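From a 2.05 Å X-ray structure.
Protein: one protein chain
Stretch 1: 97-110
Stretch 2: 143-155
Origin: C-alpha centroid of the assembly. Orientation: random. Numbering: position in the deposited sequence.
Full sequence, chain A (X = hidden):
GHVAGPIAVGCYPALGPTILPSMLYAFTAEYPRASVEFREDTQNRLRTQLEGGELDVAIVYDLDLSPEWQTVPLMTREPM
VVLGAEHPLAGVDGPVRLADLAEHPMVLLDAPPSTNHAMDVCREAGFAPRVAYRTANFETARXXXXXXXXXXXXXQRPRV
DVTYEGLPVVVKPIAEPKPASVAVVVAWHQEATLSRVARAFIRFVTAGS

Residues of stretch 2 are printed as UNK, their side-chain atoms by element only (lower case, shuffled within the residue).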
# COMPACT_ATOMS: atom_id res chain seq x y z
N ARG A 97 -19.84 19.05 -3.40
CA ARG A 97 -20.95 18.13 -3.30
C ARG A 97 -20.68 16.97 -4.23
O ARG A 97 -20.42 17.15 -5.41
CB ARG A 97 -22.31 18.74 -3.52
CG ARG A 97 -22.43 20.06 -4.16
CD ARG A 97 -23.88 20.61 -3.92
NE ARG A 97 -24.69 19.63 -3.20
CZ ARG A 97 -25.51 18.72 -3.75
NH1 ARG A 97 -26.17 17.87 -2.96
NH2 ARG A 97 -25.66 18.66 -5.09
N LEU A 98 -20.71 15.77 -3.67
CA LEU A 98 -20.27 14.58 -4.37
C LEU A 98 -21.08 14.42 -5.64
O LEU A 98 -20.56 13.97 -6.66
CB LEU A 98 -20.55 13.41 -3.47
CG LEU A 98 -19.51 12.40 -3.05
CD1 LEU A 98 -19.98 11.88 -1.72
CD2 LEU A 98 -19.50 11.29 -4.06
N ALA A 99 -22.36 14.76 -5.56
CA ALA A 99 -23.24 14.76 -6.72
C ALA A 99 -22.60 15.41 -7.95
O ALA A 99 -22.96 15.05 -9.08
CB ALA A 99 -24.57 15.46 -6.37
N ASP A 100 -21.67 16.35 -7.74
CA ASP A 100 -21.01 17.10 -8.83
C ASP A 100 -19.95 16.27 -9.56
O ASP A 100 -19.50 16.63 -10.62
CB ASP A 100 -20.43 18.44 -8.35
CG ASP A 100 -21.53 19.42 -7.87
OD1 ASP A 100 -21.21 20.54 -7.40
OD2 ASP A 100 -22.73 19.05 -7.95
N LEU A 101 -19.59 15.13 -8.98
CA LEU A 101 -18.62 14.20 -9.55
C LEU A 101 -19.30 12.93 -10.07
O LEU A 101 -18.64 12.00 -10.49
CB LEU A 101 -17.62 13.82 -8.45
CG LEU A 101 -16.65 14.94 -8.07
CD1 LEU A 101 -16.09 14.59 -6.72
CD2 LEU A 101 -15.54 14.99 -9.16
N ALA A 102 -20.63 12.89 -10.03
CA ALA A 102 -21.35 11.67 -10.44
C ALA A 102 -20.98 11.20 -11.85
O ALA A 102 -21.00 9.98 -12.14
CB ALA A 102 -22.89 11.86 -10.31
N GLU A 103 -20.67 12.15 -12.74
CA GLU A 103 -20.34 11.77 -14.10
C GLU A 103 -18.82 11.73 -14.42
O GLU A 103 -18.44 11.45 -15.53
CB GLU A 103 -21.14 12.61 -15.13
CG GLU A 103 -22.68 12.28 -15.12
CD GLU A 103 -23.02 10.87 -15.71
OE1 GLU A 103 -22.96 10.71 -16.97
OE2 GLU A 103 -23.34 9.93 -14.93
N HIS A 104 -17.97 12.01 -13.42
CA HIS A 104 -16.50 11.93 -13.61
C HIS A 104 -16.04 10.54 -13.16
O HIS A 104 -16.64 9.96 -12.23
CB HIS A 104 -15.79 12.97 -12.75
CG HIS A 104 -15.96 14.37 -13.22
ND1 HIS A 104 -16.99 15.19 -12.79
CD2 HIS A 104 -15.22 15.12 -14.07
CE1 HIS A 104 -16.90 16.36 -13.39
NE2 HIS A 104 -15.82 16.35 -14.16
N PRO A 105 -14.97 10.00 -13.81
CA PRO A 105 -14.53 8.64 -13.53
C PRO A 105 -14.00 8.54 -12.11
O PRO A 105 -13.26 9.40 -11.70
CB PRO A 105 -13.33 8.43 -14.48
CG PRO A 105 -13.02 9.71 -15.06
CD PRO A 105 -14.16 10.65 -14.85
N MSE A 106 -14.37 7.49 -11.37
CA MSE A 106 -13.84 7.33 -10.05
C MSE A 106 -12.74 6.25 -9.99
O MSE A 106 -12.78 5.30 -10.74
CB MSE A 106 -14.99 7.03 -9.04
CG MSE A 106 -14.51 6.92 -7.56
SE MSE A 106 -15.76 5.80 -6.55
CE MSE A 106 -15.12 6.23 -4.68
N VAL A 107 -11.75 6.45 -9.09
CA VAL A 107 -10.75 5.44 -8.71
C VAL A 107 -11.25 4.95 -7.35
O VAL A 107 -11.33 5.74 -6.39
CB VAL A 107 -9.31 6.04 -8.55
CG1 VAL A 107 -8.32 4.99 -8.04
CG2 VAL A 107 -8.79 6.59 -9.85
N LEU A 108 -11.67 3.69 -7.29
CA LEU A 108 -12.26 3.10 -6.09
C LEU A 108 -11.22 2.31 -5.29
O LEU A 108 -10.55 1.41 -5.82
CB LEU A 108 -13.44 2.20 -6.48
CG LEU A 108 -14.06 1.33 -5.42
CD1 LEU A 108 -14.89 2.19 -4.54
CD2 LEU A 108 -14.95 0.20 -5.98
N LEU A 109 -11.07 2.67 -4.02
CA LEU A 109 -10.31 1.84 -3.09
C LEU A 109 -11.21 0.67 -2.65
O LEU A 109 -12.21 0.85 -1.97
CB LEU A 109 -9.85 2.65 -1.88
CG LEU A 109 -8.97 1.80 -0.90
CD1 LEU A 109 -7.68 1.34 -1.62
CD2 LEU A 109 -8.65 2.54 0.35
N ASP A 110 -10.92 -0.54 -3.12
CA ASP A 110 -11.79 -1.64 -2.78
C ASP A 110 -11.08 -2.39 -1.66
O ASP A 110 -10.36 -3.35 -1.92
CB ASP A 110 -12.00 -2.56 -3.97
CG ASP A 110 -12.98 -3.73 -3.65
OD1 ASP A 110 -13.38 -3.95 -2.45
OD2 ASP A 110 -13.34 -4.43 -4.60
N UNK A 143 -2.07 7.64 -5.94
CA UNK A 143 -1.20 7.86 -7.11
C UNK A 143 -1.98 7.98 -8.42
O UNK A 143 -1.65 8.83 -9.26
c UNK A 143 -0.19 6.76 -7.23
N UNK A 144 -3.02 7.15 -8.59
CA UNK A 144 -3.88 7.21 -9.78
C UNK A 144 -4.61 8.58 -9.84
O UNK A 144 -4.66 9.23 -10.87
c UNK A 144 -4.82 2.69 -11.64
c UNK A 144 -4.89 6.06 -9.82
c UNK A 144 -3.06 4.44 -10.47
c UNK A 144 -2.60 3.28 -11.06
c UNK A 144 -5.29 3.88 -11.05
c UNK A 144 -3.49 2.38 -11.61
c UNK A 144 -4.39 4.77 -10.46
N UNK A 145 -5.21 9.00 -8.74
CA UNK A 145 -5.89 10.29 -8.68
C UNK A 145 -4.91 11.47 -8.94
O UNK A 145 -5.24 12.43 -9.65
c UNK A 145 -7.90 9.49 -7.26
c UNK A 145 -7.07 11.84 -7.06
c UNK A 145 -6.65 10.44 -7.30
N UNK A 146 -3.70 11.42 -8.37
CA UNK A 146 -2.74 12.51 -8.51
C UNK A 146 -2.32 12.66 -9.98
O UNK A 146 -2.08 13.76 -10.47
N UNK A 147 -2.23 11.53 -10.67
CA UNK A 147 -1.94 11.48 -12.10
C UNK A 147 -3.13 11.85 -13.04
O UNK A 147 -2.92 12.12 -14.17
c UNK A 147 0.07 10.91 -14.47
n UNK A 147 1.38 10.73 -13.82
n UNK A 147 3.66 11.00 -13.59
n UNK A 147 2.59 12.00 -15.34
c UNK A 147 2.53 11.25 -14.25
c UNK A 147 -0.98 9.92 -13.91
c UNK A 147 -1.30 10.10 -12.46
N UNK A 148 -4.36 11.90 -12.55
CA UNK A 148 -5.46 12.38 -13.36
C UNK A 148 -6.41 11.29 -13.81
O UNK A 148 -7.28 11.56 -14.64
N UNK A 149 -6.26 10.06 -13.29
CA UNK A 149 -7.09 8.93 -13.74
C UNK A 149 -8.50 8.85 -13.12
O UNK A 149 -9.35 8.03 -13.54
c UNK A 149 -4.25 6.25 -13.70
c UNK A 149 -5.42 7.05 -15.73
c UNK A 149 -6.31 7.62 -13.49
c UNK A 149 -5.03 7.41 -14.30
N UNK A 150 -8.75 9.67 -12.10
CA UNK A 150 -10.10 9.95 -11.63
C UNK A 150 -10.09 10.65 -10.25
O UNK A 150 -9.13 11.28 -9.88
N UNK A 151 -11.21 10.59 -9.52
CA UNK A 151 -11.31 11.14 -8.19
C UNK A 151 -11.49 9.96 -7.25
O UNK A 151 -11.99 8.90 -7.67
c UNK A 151 -17.01 9.85 -7.66
c UNK A 151 -16.97 9.63 -6.31
c UNK A 151 -14.75 10.63 -6.12
c UNK A 151 -15.85 10.01 -5.54
c UNK A 151 -14.79 10.89 -7.50
n UNK A 151 -15.71 10.86 -9.55
c UNK A 151 -13.88 11.51 -8.41
c UNK A 151 -15.92 10.49 -8.25
c UNK A 151 -14.49 11.46 -9.65
c UNK A 151 -12.51 12.11 -8.10
N UNK A 152 -11.14 10.12 -5.98
CA UNK A 152 -11.48 9.10 -5.01
C UNK A 152 -12.10 9.64 -3.74
O UNK A 152 -12.23 10.84 -3.54
c UNK A 152 -10.29 8.12 -4.69
o UNK A 152 -10.83 6.90 -4.15
c UNK A 152 -9.23 8.76 -3.72
N UNK A 153 -12.48 8.74 -2.86
CA UNK A 153 -12.73 9.14 -1.48
C UNK A 153 -12.00 8.25 -0.52
O UNK A 153 -11.94 7.04 -0.73
c UNK A 153 -16.52 8.63 -1.86
c UNK A 153 -14.22 9.22 -1.16
c UNK A 153 -15.23 8.11 -1.26
c UNK A 153 -15.52 7.61 0.15
N UNK A 154 -11.43 8.87 0.51
CA UNK A 154 -10.52 8.21 1.46
C UNK A 154 -10.84 8.64 2.88
O UNK A 154 -11.26 9.78 3.14
c UNK A 154 -8.40 8.07 -0.21
c UNK A 154 -8.34 6.52 -0.44
c UNK A 154 -7.05 8.70 -0.39
c UNK A 154 -9.04 8.56 1.14
N UNK A 155 -10.61 7.71 3.80
CA UNK A 155 -10.93 7.87 5.21
C UNK A 155 -9.72 8.42 5.95
O UNK A 155 -9.82 8.82 7.11
c UNK A 155 -13.66 7.02 6.55
c UNK A 155 -11.37 6.52 5.83
c UNK A 155 -13.34 6.41 4.22
c UNK A 155 -12.84 6.15 5.64
O HOH W 1 -12.60 4.84 -2.76

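Position 143 carries a single side-chain carbon, on a helix that begins earlier in the chain, and it is out of reach of stretch 1: A143. At 144 one carbon leads to a ring of six carbons. Its CB lies 3.9 Å from V107 CG2, and the ring then leads away, so this is F144. Position 145 has three carbons, one carrying the other two at the first branch, and one tip sits against V107; it is V145, with CG2 3.9 Å from V107 CB. The helix thus meets the strand with two neighboring residues, both on the same valine.

Position 146 has no side-chain atoms: G146. Position 147 shows three carbons, a nitrogen, and a carbon bearing two more nitrogens, the guanidinium of R147, which makes its hydrogen bonds elsewhere in the structure. Position 148 is again bare, with phi at 107° and its N bonded back to V145 O at 3.1 Å in a Schellman motif. A CB would be jammed against the preceding carbonyl, so glycine fits: G148. Position 149 has four carbons forked at the second, L149; its backbone O approaches P105 CB at 4.1 Å.

Position 150 has no side chain, and here the neighbor also speaks. An ideal CB would fall 2.5 Å from P105 O, a clash, and its phi/psi of 166/-160 independently calls for glycine: G150.

Position 151 holds one carbon and then fused five- and six-membered rings with eight carbons and one nitrogen, which can only be W151. Chi1 is p, and the indole lies between L101 and M106: L101 CB is 3.9 Å from the centroid of the five-membered ring, while on the opposite face M106 CG stands 3.7 Å from that of the six-membered ring, almost on its normal. NE1 donates to H104 O at 3.0 Å, near the ring plane, and weakly to L101 O at 3.3 Å.

Position 152 has one carbon carrying an oxygen and a carbon. The oxygen gives a short hydrogen bond to V107 O, so T152 is the reading, with OG1 to V107 O at 2.6 Å. A water donates to T152 OG1 at 3.1 Å and accepts from L109 N at 2.9 Å, linking T152 to L109, a pair with no direct hydrogen bond, in addition to the direct bond from T152 to V107.

Position 153 has four carbons forked at the second, L153, whose CG is 3.9 Å from M106 CE. Position 154 has the same fork: L154, its CD2 4.1 Å from L109 CD2. Position 155 repeats it but is out of reach: L155.

The contact works by a single backbone bridge and one large ring. W151 N donates to P105 O at 3.2 Å and V107 N to W151 O at 2.8 Å, fixing the register, while bare G150 permits the close backbone approach beside P105. The indole fills the space between L101 and M106, and its NH donates to the carbonyl of H104 and, weakly, to that of L101, the last residue of the 3-10 segment; V107 packs against the helix, and leucine tips extend the apolar seam.

Stretch 2 (143-155) AFVGRGLGWTLLL
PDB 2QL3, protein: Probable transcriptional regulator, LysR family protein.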